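Local atomic coordinates of TrwG protein (PDB entry 4NHF), a protein that probably forms part of a bacterial type IV secretion system as a member of the VirB8 family, of which this chain is the soluble domain. Residues A[57-62]-A[91-96]; A[126-129]-A[133-136]; A[71-76]-A[159-164]; A[42-47]-A[146-151]; A[109-114]-A[119-124]. One frame throughout, in Å; residues are numbered along the deposited sequence.

Interaction 1. Residues A[57-62]-A[91-96]; sequences ENYDYD and NARDKV. With CA (calcium ion), chain G.
Y59 lies in an irregular run of backbone just after helix 42-57 and faces R93 and D94 in the first turn of helix 93-97. CG of Y59 is anti to the backbone N (chi1 -179°), which sends the ring toward the short helix. CD1 of Y59 rests 3.8 Å from CG of R93. OH of Y59 passes 3.6 Å from CA of D94, but its hydrogen bond goes to the backbone O of S98.

The R93 chain runs past the ring and bends at chi3 (-84°). Ring and guanidinium planes stand 75° apart, so the two do not stack. Water joins the segments instead. One water accepts from R93 NH1 at 3.1 Å and donates to both O and OE1 of E57. OE2 of E57 is hydrogen-bonded to Y170 OH on strand 165-174. A second water accepts from R93 NH1 at 2.8 Å and lies beside N58 O.

The far end of 57-62 serves the metal. D62 OD2 binds calcium at 2.4 Å, together with three waters and with D60 and D62 of the second subunit. D60 of this chain receives bonds from two of those waters, and its OD1 accepts from D62 N at 3.1 Å in an Asx turn. The ion thus bridges two subunits.

Around the contact, Y59 packs on I103 of strand 102-112 and I64 of helix 64-73. R93 also touches I103, and D94 touches I64.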
# COMPACT_ATOMS: atom_id res chain seq x y z
N GLU A 57 -4.49 9.06 6.41
CA GLU A 57 -3.88 10.21 7.05
C GLU A 57 -2.74 10.77 6.23
O GLU A 57 -2.33 11.88 6.47
CB GLU A 57 -3.41 9.85 8.48
CG GLU A 57 -4.56 9.46 9.43
CD GLU A 57 -5.53 10.58 9.75
OE1 GLU A 57 -5.23 11.76 9.57
OE2 GLU A 57 -6.64 10.27 10.20
N ASN A 58 -2.26 10.01 5.25
CA ASN A 58 -1.18 10.47 4.33
C ASN A 58 -1.71 11.56 3.39
O ASN A 58 -2.87 11.52 3.02
CB ASN A 58 -0.73 9.27 3.47
CG ASN A 58 0.54 9.56 2.65
OD1 ASN A 58 1.55 10.02 3.19
ND2 ASN A 58 0.48 9.31 1.38
N TYR A 59 -0.87 12.54 2.99
CA TYR A 59 -1.23 13.38 1.84
C TYR A 59 -0.01 13.45 0.96
O TYR A 59 1.05 13.84 1.45
CB TYR A 59 -1.64 14.82 2.22
CG TYR A 59 -1.99 15.56 0.98
CD1 TYR A 59 -3.21 15.36 0.35
CD2 TYR A 59 -1.06 16.35 0.36
CE1 TYR A 59 -3.48 15.96 -0.84
CE2 TYR A 59 -1.34 16.98 -0.81
CZ TYR A 59 -2.56 16.80 -1.42
OH TYR A 59 -2.82 17.48 -2.61
N ASP A 60 -0.15 13.02 -0.31
CA ASP A 60 0.92 13.09 -1.30
C ASP A 60 0.19 13.30 -2.60
O ASP A 60 -0.59 12.45 -3.01
CB ASP A 60 1.73 11.77 -1.32
CG ASP A 60 2.98 11.83 -2.25
OD1 ASP A 60 3.01 12.65 -3.21
OD2 ASP A 60 3.91 10.97 -2.04
N TYR A 61 0.40 14.45 -3.24
CA TYR A 61 -0.27 14.76 -4.50
C TYR A 61 -0.15 13.57 -5.49
O TYR A 61 -1.08 13.26 -6.24
CB TYR A 61 0.34 16.05 -5.10
CG TYR A 61 -0.35 16.52 -6.35
CD1 TYR A 61 -1.63 17.07 -6.29
CD2 TYR A 61 0.24 16.36 -7.59
CE1 TYR A 61 -2.29 17.48 -7.44
CE2 TYR A 61 -0.41 16.75 -8.75
CZ TYR A 61 -1.69 17.30 -8.66
OH TYR A 61 -2.36 17.70 -9.80
N ASP A 62 1.01 12.92 -5.50
CA ASP A 62 1.29 11.94 -6.53
C ASP A 62 0.50 10.62 -6.20
O ASP A 62 0.26 9.84 -7.07
CB ASP A 62 2.77 11.62 -6.55
CG ASP A 62 3.61 12.68 -7.22
OD1 ASP A 62 3.04 13.69 -7.71
OD2 ASP A 62 4.86 12.43 -7.30
N ASN A 91 -12.15 24.29 1.76
CA ASN A 91 -10.96 23.83 2.49
C ASN A 91 -10.61 22.39 2.11
O ASN A 91 -9.98 21.70 2.90
CB ASN A 91 -11.15 23.92 4.01
N ALA A 92 -11.04 21.93 0.94
CA ALA A 92 -10.69 20.58 0.49
C ALA A 92 -9.17 20.39 0.50
O ALA A 92 -8.42 21.24 -0.01
CB ALA A 92 -11.26 20.29 -0.90
N ARG A 93 -8.72 19.29 1.10
CA ARG A 93 -7.30 19.08 1.36
C ARG A 93 -6.50 19.11 0.07
O ARG A 93 -5.43 19.73 -0.02
CB ARG A 93 -7.08 17.75 2.08
CG ARG A 93 -5.61 17.44 2.36
CD ARG A 93 -5.46 16.33 3.37
NE ARG A 93 -5.55 16.82 4.75
CZ ARG A 93 -5.46 16.05 5.83
NH1 ARG A 93 -5.31 14.73 5.72
NH2 ARG A 93 -5.56 16.59 7.02
N ASP A 94 -7.01 18.43 -0.96
CA ASP A 94 -6.30 18.40 -2.22
C ASP A 94 -6.23 19.78 -2.91
O ASP A 94 -5.23 20.08 -3.54
CB ASP A 94 -6.87 17.33 -3.14
CG ASP A 94 -8.33 17.53 -3.42
OD1 ASP A 94 -9.03 18.23 -2.64
OD2 ASP A 94 -8.75 16.99 -4.46
N LYS A 95 -7.27 20.61 -2.75
CA LYS A 95 -7.27 21.97 -3.30
C LYS A 95 -6.37 22.90 -2.49
O LYS A 95 -5.59 23.64 -3.06
CB LYS A 95 -8.70 22.56 -3.36
N VAL A 96 -6.45 22.82 -1.16
CA VAL A 96 -5.62 23.65 -0.30
C VAL A 96 -4.12 23.30 -0.42
O VAL A 96 -3.32 24.17 -0.67
CB VAL A 96 -6.07 23.60 1.18
CG1 VAL A 96 -5.11 24.38 2.06
CG2 VAL A 96 -7.48 24.17 1.34
CA CA G . 6.56 11.74 -5.76
O HOH W 1 -3.58 13.53 7.97
O HOH W 2 -5.35 12.75 3.76
O HOH W 3 5.01 10.23 -4.35
O HOH W 4 5.29 12.91 -4.16
O HOH W 5 8.03 12.17 -7.55

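Interaction 2. Residues A[126-129]-A[133-136]; sequences QLDS and TTGP
Q126 and L127 end strand 117-127, and T133 and T134 come back alongside them after a short loop. L127 and T133 form a single backbone bridge, with their CA atoms 4.4 Å apart.

One direct hydrogen bond links the segments. T134 N donates to Q126 O at 3.0 Å, and the bond is almost straight at 175°. The donor sits 36° above the carbonyl plane. T133 CA adds a weaker CA-H...O contact to the same oxygen at 3.6 Å. Farther along, a water accepts from Q126 N at 2.9 Å and donates to P136 O at 2.7 Å. It spans the separation where the backbones have moved apart.

The remaining contacts are van der Waals. The two branches of T134 divide between two neighbours. With OG1 between the backbone N and the carbonyl carbon (chi1 65°), OG1 lies 3.4 Å from CG of Q126. The methyl CG2 turns the other way and sits 3.6 Å from CB of D128. L127 and T133 touch through methyl groups, CD2 against CG2.

D128 spends its polar end on the turn: OD1 accepts from the backbone N of S130 and of A132. L127 is also bonded through its backbone to R102 on strand 102-112.

With one direct bond, one water bridge and a few methyl contacts at the surface, the hairpin appears lightly closed here, and the carboxylate of D128 bonds within the intervening loop, not across the contact.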
# COMPACT_ATOMS: atom_id res chain seq x y z
N GLN A 126 3.66 17.83 8.49
CA GLN A 126 3.46 18.50 7.21
C GLN A 126 4.82 18.94 6.69
O GLN A 126 5.67 19.40 7.46
CB GLN A 126 2.53 19.72 7.32
CG GLN A 126 2.16 20.29 5.95
CD GLN A 126 0.85 21.05 5.92
OE1 GLN A 126 -0.16 20.56 6.40
NE2 GLN A 126 0.84 22.26 5.33
N LEU A 127 5.02 18.77 5.39
CA LEU A 127 6.26 19.25 4.72
C LEU A 127 5.93 20.18 3.58
O LEU A 127 4.90 20.03 2.94
CB LEU A 127 7.04 18.06 4.15
CG LEU A 127 7.35 16.89 5.09
CD1 LEU A 127 7.86 15.71 4.26
CD2 LEU A 127 8.36 17.30 6.12
N ASP A 128 6.81 21.15 3.29
CA ASP A 128 6.55 22.11 2.23
C ASP A 128 7.02 21.53 0.87
O ASP A 128 7.46 20.39 0.77
CB ASP A 128 7.19 23.50 2.54
CG ASP A 128 8.74 23.50 2.54
OD1 ASP A 128 9.37 22.62 1.91
OD2 ASP A 128 9.33 24.39 3.17
N SER A 129 6.98 22.37 -0.15
CA SER A 129 7.30 21.95 -1.50
C SER A 129 8.77 21.66 -1.69
O SER A 129 9.11 21.06 -2.68
CB SER A 129 6.87 22.97 -2.50
OG SER A 129 7.66 24.14 -2.37
N THR A 133 10.18 20.71 6.95
CA THR A 133 9.05 20.56 7.87
C THR A 133 8.42 21.93 8.04
O THR A 133 9.13 22.92 8.09
CB THR A 133 9.47 19.99 9.26
OG1 THR A 133 10.34 20.89 9.93
CG2 THR A 133 10.18 18.66 9.11
N THR A 134 7.10 21.98 8.07
CA THR A 134 6.37 23.21 8.38
C THR A 134 5.51 22.83 9.54
O THR A 134 4.58 22.01 9.37
CB THR A 134 5.39 23.64 7.28
OG1 THR A 134 4.35 22.66 7.15
CG2 THR A 134 6.07 23.73 5.99
N GLY A 135 5.81 23.36 10.72
CA GLY A 135 5.00 23.05 11.89
C GLY A 135 5.49 21.86 12.69
O GLY A 135 6.27 21.02 12.22
N PRO A 136 5.04 21.78 13.94
CA PRO A 136 5.48 20.66 14.76
C PRO A 136 4.82 19.33 14.30
O PRO A 136 3.81 19.34 13.58
CB PRO A 136 5.01 21.08 16.17
CG PRO A 136 3.76 21.87 15.91
CD PRO A 136 4.07 22.65 14.65
O HOH W 6 2.97 19.14 11.03

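Interaction 3. Residues A[71-76]-A[159-164]; sequences TALLSA and LLNPLG
L73 and L74 make a small, mostly apolar contact with L160 and N161, where the end of helix 64-73 meets the end of helix 155-160. CD2 of L73 does most of the touching. It meets CB of both L160, at 3.6 Å, and N161, at 3.7 Å. CG of L73 lies anti to its backbone N (chi1 173°), which extends the side chain across to the other segment. The L73 and L160 side chains cross at about a right angle, whereas L73 and N161 run past each other in opposite directions.

L74 adds a methyl against an amide: its CD2 lies 3.5 Å from CG of N161. The polar end of N161 turns to the start of strand 165-174, where ND2 donates to the backbone O of F165. N161 also opens a type I turn, closed by G164 N bonding to N161 O at 3.2 Å. In 71-76, S75 OG donates to T71 O at 2.7 Å, at the end of the helix.

L160 also packs on Q51 of the second subunit. Within the chain, L74 touches Y52 of helix 42-57. Backbone bonds between I167 and both L74 and A76 fasten the loop after helix 64-73 to strand 165-174.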
# COMPACT_ATOMS: atom_id res chain seq x y z
N THR A 71 -8.79 4.28 0.96
CA THR A 71 -9.50 4.70 2.17
C THR A 71 -11.00 4.47 1.95
O THR A 71 -11.66 3.86 2.80
CB THR A 71 -9.22 6.19 2.53
OG1 THR A 71 -7.82 6.39 2.79
CG2 THR A 71 -10.04 6.61 3.79
N ALA A 72 -11.54 4.93 0.82
CA ALA A 72 -12.98 4.80 0.56
C ALA A 72 -13.39 3.34 0.56
O ALA A 72 -14.38 3.01 1.13
CB ALA A 72 -13.36 5.42 -0.77
N LEU A 73 -12.64 2.48 -0.12
CA LEU A 73 -12.98 1.06 -0.23
C LEU A 73 -12.98 0.33 1.10
O LEU A 73 -13.77 -0.60 1.33
CB LEU A 73 -11.96 0.42 -1.13
CG LEU A 73 -12.07 -1.09 -1.21
CD1 LEU A 73 -13.12 -1.44 -2.22
CD2 LEU A 73 -10.70 -1.54 -1.66
N LEU A 74 -12.10 0.74 1.99
CA LEU A 74 -12.00 0.15 3.32
C LEU A 74 -12.96 0.72 4.39
O LEU A 74 -12.91 0.29 5.54
CB LEU A 74 -10.54 0.27 3.79
CG LEU A 74 -9.45 -0.45 2.93
CD1 LEU A 74 -8.11 -0.33 3.65
CD2 LEU A 74 -9.77 -1.94 2.79
N SER A 75 -13.83 1.65 4.01
CA SER A 75 -14.67 2.38 4.94
C SER A 75 -16.14 2.04 4.70
O SER A 75 -16.61 2.02 3.53
CB SER A 75 -14.52 3.90 4.74
OG SER A 75 -13.20 4.42 4.93
N ALA A 76 -16.88 1.78 5.78
CA ALA A 76 -18.34 1.67 5.68
C ALA A 76 -18.95 3.00 5.13
O ALA A 76 -18.30 4.03 5.11
CB ALA A 76 -18.97 1.33 7.02
N LEU A 159 -9.77 -7.04 -5.42
CA LEU A 159 -8.33 -7.18 -5.60
C LEU A 159 -7.61 -6.42 -4.54
O LEU A 159 -6.53 -6.84 -4.16
CB LEU A 159 -7.90 -6.71 -6.99
CG LEU A 159 -6.45 -6.90 -7.49
CD1 LEU A 159 -6.09 -8.37 -7.43
CD2 LEU A 159 -6.30 -6.35 -8.89
N LEU A 160 -8.22 -5.33 -4.03
CA LEU A 160 -7.65 -4.49 -3.00
C LEU A 160 -8.22 -4.72 -1.58
O LEU A 160 -7.67 -4.20 -0.61
CB LEU A 160 -7.87 -3.01 -3.35
CG LEU A 160 -7.09 -2.50 -4.55
CD1 LEU A 160 -7.33 -1.00 -4.85
CD2 LEU A 160 -5.61 -2.79 -4.33
N ASN A 161 -9.25 -5.55 -1.44
CA ASN A 161 -9.89 -5.77 -0.13
C ASN A 161 -10.46 -7.16 -0.10
O ASN A 161 -11.68 -7.34 -0.02
CB ASN A 161 -10.98 -4.74 0.12
CG ASN A 161 -11.48 -4.75 1.55
OD1 ASN A 161 -10.82 -5.29 2.44
ND2 ASN A 161 -12.63 -4.14 1.80
N PRO A 162 -9.59 -8.15 -0.15
CA PRO A 162 -10.07 -9.50 -0.29
C PRO A 162 -10.93 -10.03 0.82
O PRO A 162 -11.73 -10.96 0.59
CB PRO A 162 -8.77 -10.31 -0.31
CG PRO A 162 -7.77 -9.46 0.41
CD PRO A 162 -8.11 -8.12 -0.11
N LEU A 163 -10.75 -9.56 2.04
CA LEU A 163 -11.60 -10.01 3.15
C LEU A 163 -12.86 -9.18 3.46
O LEU A 163 -13.62 -9.52 4.38
CB LEU A 163 -10.73 -10.04 4.42
CG LEU A 163 -9.38 -10.79 4.30
CD1 LEU A 163 -8.60 -10.74 5.62
CD2 LEU A 163 -9.59 -12.25 3.87
N GLY A 164 -13.06 -8.08 2.72
CA GLY A 164 -14.05 -7.05 3.03
C GLY A 164 -13.87 -6.38 4.40
O GLY A 164 -14.83 -6.20 5.16

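Interaction 4. Residues A[42-47]-A[146-151]; sequences EVVDRY and YTYVGA
D45 on helix 42-57 is gripped by two tyrosine hydroxyls from strand 138-148. Y148 OH donates to OD1 of D45 at 2.7 Å. It comes from the anti side, 17° out of the carboxylate plane. Y146 OH donates to OD2 of D45 at 2.6 Å, from well above that plane (57° out of it). Each carboxylate oxygen therefore has its own donor. The rings are turned differently: that of Y148 is tilted 27° from the carboxylate plane, and that of Y146 stands steeply to it. Two short bonds from different directions should hold the buried group against rotation and may favour its ionised form.

CG1 of V44 packs by the end of the Y148 ring, 4.4 Å from CZ of Y148. The ring of Y148 also makes edge-to-face contacts with Y40 and F165.

Next to D45 in sequence, R46 NH2 forms a salt bridge with E42 OE1 at 2.9 Å, though the hydrogen bond in it is weak. R46 NH1 donates to I110 O. Y47 OH is hydrogen-bonded to Y47 OH of the second subunit.

A long helix laid over a curved antiparallel sheet is the arrangement of the NTF2-like fold, to which the VirB8 family belongs.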
# COMPACT_ATOMS: atom_id res chain seq x y z
N GLU A 42 -5.44 -10.93 15.77
CA GLU A 42 -4.75 -9.68 15.97
C GLU A 42 -3.69 -9.33 14.89
O GLU A 42 -3.56 -8.16 14.53
CB GLU A 42 -4.16 -9.58 17.39
CG GLU A 42 -3.00 -10.52 17.70
CD GLU A 42 -2.62 -10.46 19.19
OE1 GLU A 42 -2.27 -9.35 19.63
OE2 GLU A 42 -2.75 -11.50 19.94
N VAL A 43 -2.96 -10.34 14.39
CA VAL A 43 -1.94 -10.09 13.37
C VAL A 43 -2.56 -9.52 12.08
O VAL A 43 -2.09 -8.54 11.49
CB VAL A 43 -1.13 -11.39 13.13
CG1 VAL A 43 -0.27 -11.29 11.93
CG2 VAL A 43 -0.24 -11.66 14.33
N VAL A 44 -3.67 -10.12 11.68
CA VAL A 44 -4.37 -9.70 10.50
C VAL A 44 -5.05 -8.31 10.74
O VAL A 44 -4.97 -7.41 9.86
CB VAL A 44 -5.37 -10.77 10.04
CG1 VAL A 44 -6.28 -10.30 8.93
CG2 VAL A 44 -4.65 -12.09 9.62
N ASP A 45 -5.67 -8.11 11.92
CA ASP A 45 -6.29 -6.82 12.23
C ASP A 45 -5.28 -5.68 12.18
O ASP A 45 -5.56 -4.66 11.61
CB ASP A 45 -6.97 -6.77 13.59
CG ASP A 45 -8.17 -7.72 13.71
OD1 ASP A 45 -8.71 -8.24 12.73
OD2 ASP A 45 -8.62 -7.80 14.83
N ARG A 46 -4.11 -5.88 12.79
CA ARG A 46 -3.08 -4.89 12.80
C ARG A 46 -2.64 -4.53 11.40
O ARG A 46 -2.43 -3.34 11.09
CB ARG A 46 -1.89 -5.35 13.66
CG ARG A 46 -2.12 -5.22 15.16
CD ARG A 46 -0.85 -5.45 16.01
NE ARG A 46 -1.14 -4.82 17.32
CZ ARG A 46 -1.73 -5.45 18.34
NH1 ARG A 46 -1.98 -4.81 19.48
NH2 ARG A 46 -2.01 -6.77 18.24
N TYR A 47 -2.45 -5.54 10.53
CA TYR A 47 -2.19 -5.27 9.13
C TYR A 47 -3.14 -4.25 8.51
O TYR A 47 -2.72 -3.19 7.96
CB TYR A 47 -2.16 -6.57 8.28
CG TYR A 47 -1.94 -6.25 6.83
CD1 TYR A 47 -0.66 -5.93 6.35
CD2 TYR A 47 -2.99 -6.24 5.95
CE1 TYR A 47 -0.46 -5.59 5.03
CE2 TYR A 47 -2.79 -5.90 4.62
CZ TYR A 47 -1.53 -5.59 4.17
OH TYR A 47 -1.35 -5.27 2.86
N TYR A 146 -14.20 -1.63 13.68
CA TYR A 146 -14.01 -2.33 12.45
C TYR A 146 -14.58 -3.72 12.47
O TYR A 146 -14.84 -4.30 13.52
CB TYR A 146 -12.53 -2.43 12.11
CG TYR A 146 -11.75 -3.30 13.09
CD1 TYR A 146 -11.34 -2.78 14.32
CD2 TYR A 146 -11.52 -4.68 12.85
CE1 TYR A 146 -10.62 -3.55 15.24
CE2 TYR A 146 -10.77 -5.46 13.74
CZ TYR A 146 -10.34 -4.89 14.95
OH TYR A 146 -9.64 -5.65 15.85
N THR A 147 -14.78 -4.25 11.26
CA THR A 147 -15.23 -5.64 11.09
C THR A 147 -14.74 -6.12 9.73
O THR A 147 -14.00 -5.40 9.03
CB THR A 147 -16.74 -5.75 11.23
OG1 THR A 147 -17.07 -7.14 11.40
CG2 THR A 147 -17.45 -5.18 10.00
N TYR A 148 -15.07 -7.35 9.35
CA TYR A 148 -14.86 -7.82 8.00
C TYR A 148 -16.11 -8.41 7.47
O TYR A 148 -16.79 -9.25 8.19
CB TYR A 148 -13.78 -8.87 7.94
CG TYR A 148 -12.44 -8.52 8.53
CD1 TYR A 148 -12.26 -8.47 9.91
CD2 TYR A 148 -11.35 -8.31 7.70
CE1 TYR A 148 -11.01 -8.24 10.44
CE2 TYR A 148 -10.10 -8.07 8.21
CZ TYR A 148 -9.93 -8.01 9.57
OH TYR A 148 -8.67 -7.77 10.08
N VAL A 149 -16.48 -8.05 6.24
CA VAL A 149 -17.79 -8.46 5.68
C VAL A 149 -17.81 -9.48 4.54
O VAL A 149 -18.88 -9.87 4.11
CB VAL A 149 -18.64 -7.25 5.27
CG1 VAL A 149 -18.87 -6.41 6.52
CG2 VAL A 149 -17.93 -6.40 4.17
N GLY A 150 -16.64 -9.94 4.11
CA GLY A 150 -16.51 -10.85 2.97
C GLY A 150 -16.06 -10.11 1.71
O GLY A 150 -16.15 -8.88 1.59
N ALA A 151 -15.55 -10.86 0.77
CA ALA A 151 -14.92 -10.25 -0.40
C ALA A 151 -15.96 -9.48 -1.20
O ALA A 151 -17.04 -9.96 -1.38
CB ALA A 151 -14.33 -11.32 -1.26

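Interaction 5. Residues A[109-114]-A[119-124]; sequences SIQLNG and TVRFTT
Q111 and R121 meet because one side chain folds and the other stays straight. Q111 bends at chi2 (73°), which turns its amide back over the strands. R121 is extended from CG to NE. OE1 of Q111 thereby accepts from R121 NE at 3.3 Å. The oxygen lies in the guanidinium plane, while the donor stands 53° above the carbonyl plane of the amide. The other end of that amide is held too: NE2 of Q111 donates to OG of S109 at 2.7 Å, with OG in the amide plane. Two bonds thus fix the rotation of the Q111 amide. OG of S109 also packs 3.6 Å from CB of R121. S109, Q111, T119 and R121 share this face of the sheet.

Behind them runs a regular antiparallel ladder. S109 with R121 and Q111 with T119 are hydrogen-bonded pairs. The four backbone bonds include R121 N to S109 O at 2.9 Å and Q111 N to T119 O at 2.8 Å. I110 and V120 form the non-hydrogen-bonded pair between them.

On the opposite face, I110 and V120 lie side by side, CG1 of I110 being 4.0 Å from CG2 of V120. I110 also touches N50 of helix 42-57 and L159 of the second subunit.

The arrangement is a two-stranded antiparallel beta hairpin, polar on one face and apolar on the other, and it forms the first two strands of the NTF2-like sheet.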
# COMPACT_ATOMS: atom_id res chain seq x y z
N SER A 109 1.78 2.88 17.57
CA SER A 109 1.27 1.69 18.28
C SER A 109 -0.17 1.45 17.95
O SER A 109 -0.89 2.34 17.58
CB SER A 109 1.48 1.79 19.81
OG SER A 109 0.57 2.71 20.38
N ILE A 110 -0.60 0.21 18.09
CA ILE A 110 -1.94 -0.18 17.73
C ILE A 110 -2.44 -1.08 18.86
O ILE A 110 -1.85 -2.12 19.13
CB ILE A 110 -1.98 -0.98 16.40
CG1 ILE A 110 -1.54 -0.10 15.21
CG2 ILE A 110 -3.36 -1.53 16.19
CD1 ILE A 110 -1.32 -0.90 13.91
N GLN A 111 -3.50 -0.67 19.52
CA GLN A 111 -4.11 -1.50 20.56
C GLN A 111 -5.45 -2.00 20.07
O GLN A 111 -6.22 -1.24 19.54
CB GLN A 111 -4.33 -0.75 21.89
CG GLN A 111 -3.07 -0.21 22.53
CD GLN A 111 -2.53 1.01 21.78
OE1 GLN A 111 -3.25 1.96 21.45
NE2 GLN A 111 -1.22 0.98 21.48
N LEU A 112 -5.74 -3.27 20.35
CA LEU A 112 -7.03 -3.87 20.06
C LEU A 112 -7.78 -4.26 21.34
O LEU A 112 -7.17 -4.77 22.27
CB LEU A 112 -6.80 -5.17 19.30
CG LEU A 112 -5.90 -5.17 18.07
CD1 LEU A 112 -5.95 -6.56 17.48
CD2 LEU A 112 -6.40 -4.14 17.10
N ASN A 113 -9.10 -4.12 21.36
CA ASN A 113 -9.88 -4.78 22.44
C ASN A 113 -10.54 -6.11 22.06
O ASN A 113 -11.32 -6.64 22.83
CB ASN A 113 -10.93 -3.87 23.02
CG ASN A 113 -12.18 -3.81 22.19
OD1 ASN A 113 -12.25 -4.33 21.04
ND2 ASN A 113 -13.21 -3.15 22.75
N GLY A 114 -10.24 -6.65 20.89
CA GLY A 114 -10.73 -7.97 20.52
C GLY A 114 -12.23 -8.09 20.23
O GLY A 114 -12.68 -9.20 19.90
N THR A 119 -7.42 1.29 19.02
CA THR A 119 -6.84 2.61 19.10
C THR A 119 -5.54 2.57 18.33
O THR A 119 -4.75 1.59 18.52
CB THR A 119 -6.58 2.90 20.58
OG1 THR A 119 -7.81 2.74 21.26
CG2 THR A 119 -6.12 4.25 20.78
N VAL A 120 -5.30 3.60 17.49
CA VAL A 120 -4.04 3.72 16.81
C VAL A 120 -3.39 5.05 17.19
O VAL A 120 -3.94 6.10 16.93
CB VAL A 120 -4.16 3.63 15.28
CG1 VAL A 120 -2.80 3.77 14.63
CG2 VAL A 120 -4.77 2.29 14.85
N ARG A 121 -2.21 4.97 17.78
CA ARG A 121 -1.41 6.14 18.12
C ARG A 121 -0.43 6.45 16.96
O ARG A 121 0.36 5.60 16.55
CB ARG A 121 -0.72 5.92 19.46
CG ARG A 121 -1.80 5.70 20.55
CD ARG A 121 -1.37 5.36 21.99
NE ARG A 121 -2.56 4.88 22.79
CZ ARG A 121 -3.25 5.61 23.64
NH1 ARG A 121 -2.85 6.82 23.98
NH2 ARG A 121 -4.29 5.11 24.24
N PHE A 122 -0.52 7.64 16.40
CA PHE A 122 0.31 7.99 15.26
C PHE A 122 0.73 9.45 15.27
O PHE A 122 0.15 10.24 16.02
CB PHE A 122 -0.39 7.60 13.96
CG PHE A 122 -1.64 8.39 13.66
CD1 PHE A 122 -2.83 8.04 14.21
CD2 PHE A 122 -1.58 9.49 12.82
CE1 PHE A 122 -3.97 8.74 13.93
CE2 PHE A 122 -2.72 10.21 12.53
CZ PHE A 122 -3.92 9.84 13.07
N THR A 123 1.77 9.79 14.52
CA THR A 123 2.11 11.22 14.26
C THR A 123 2.00 11.56 12.80
O THR A 123 2.21 10.70 11.90
CB THR A 123 3.56 11.59 14.60
OG1 THR A 123 4.41 10.73 13.84
CG2 THR A 123 3.84 11.40 16.00
N THR A 124 1.68 12.82 12.56
CA THR A 124 1.73 13.37 11.23
C THR A 124 2.66 14.59 11.20
O THR A 124 2.84 15.27 12.22
CB THR A 124 0.35 13.78 10.71
OG1 THR A 124 -0.24 14.76 11.55
CG2 THR A 124 -0.55 12.61 10.62

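In the fold
Interactions 4 and 5 share the antiparallel sheet and touch each other, L112 packing against E42 and Y146. Interaction 2 extends strand 117-127 beyond interaction 5, their centres about 24 Å apart. Interactions 3 and 4 adjoin, with centres about 10 Å apart. Interaction 1, at the calcium site, lies on the opposite side of the chain's centre from interaction 4, about 27 Å away between centres. Along the chain, interactions 1, 5 and 2 follow in that order, all within the loop closed by interaction 4; interaction 3 crosses both 1 and 4. The second subunit is met at the calcium site of interaction 1 and again, far from it, around interactions 3 and 4.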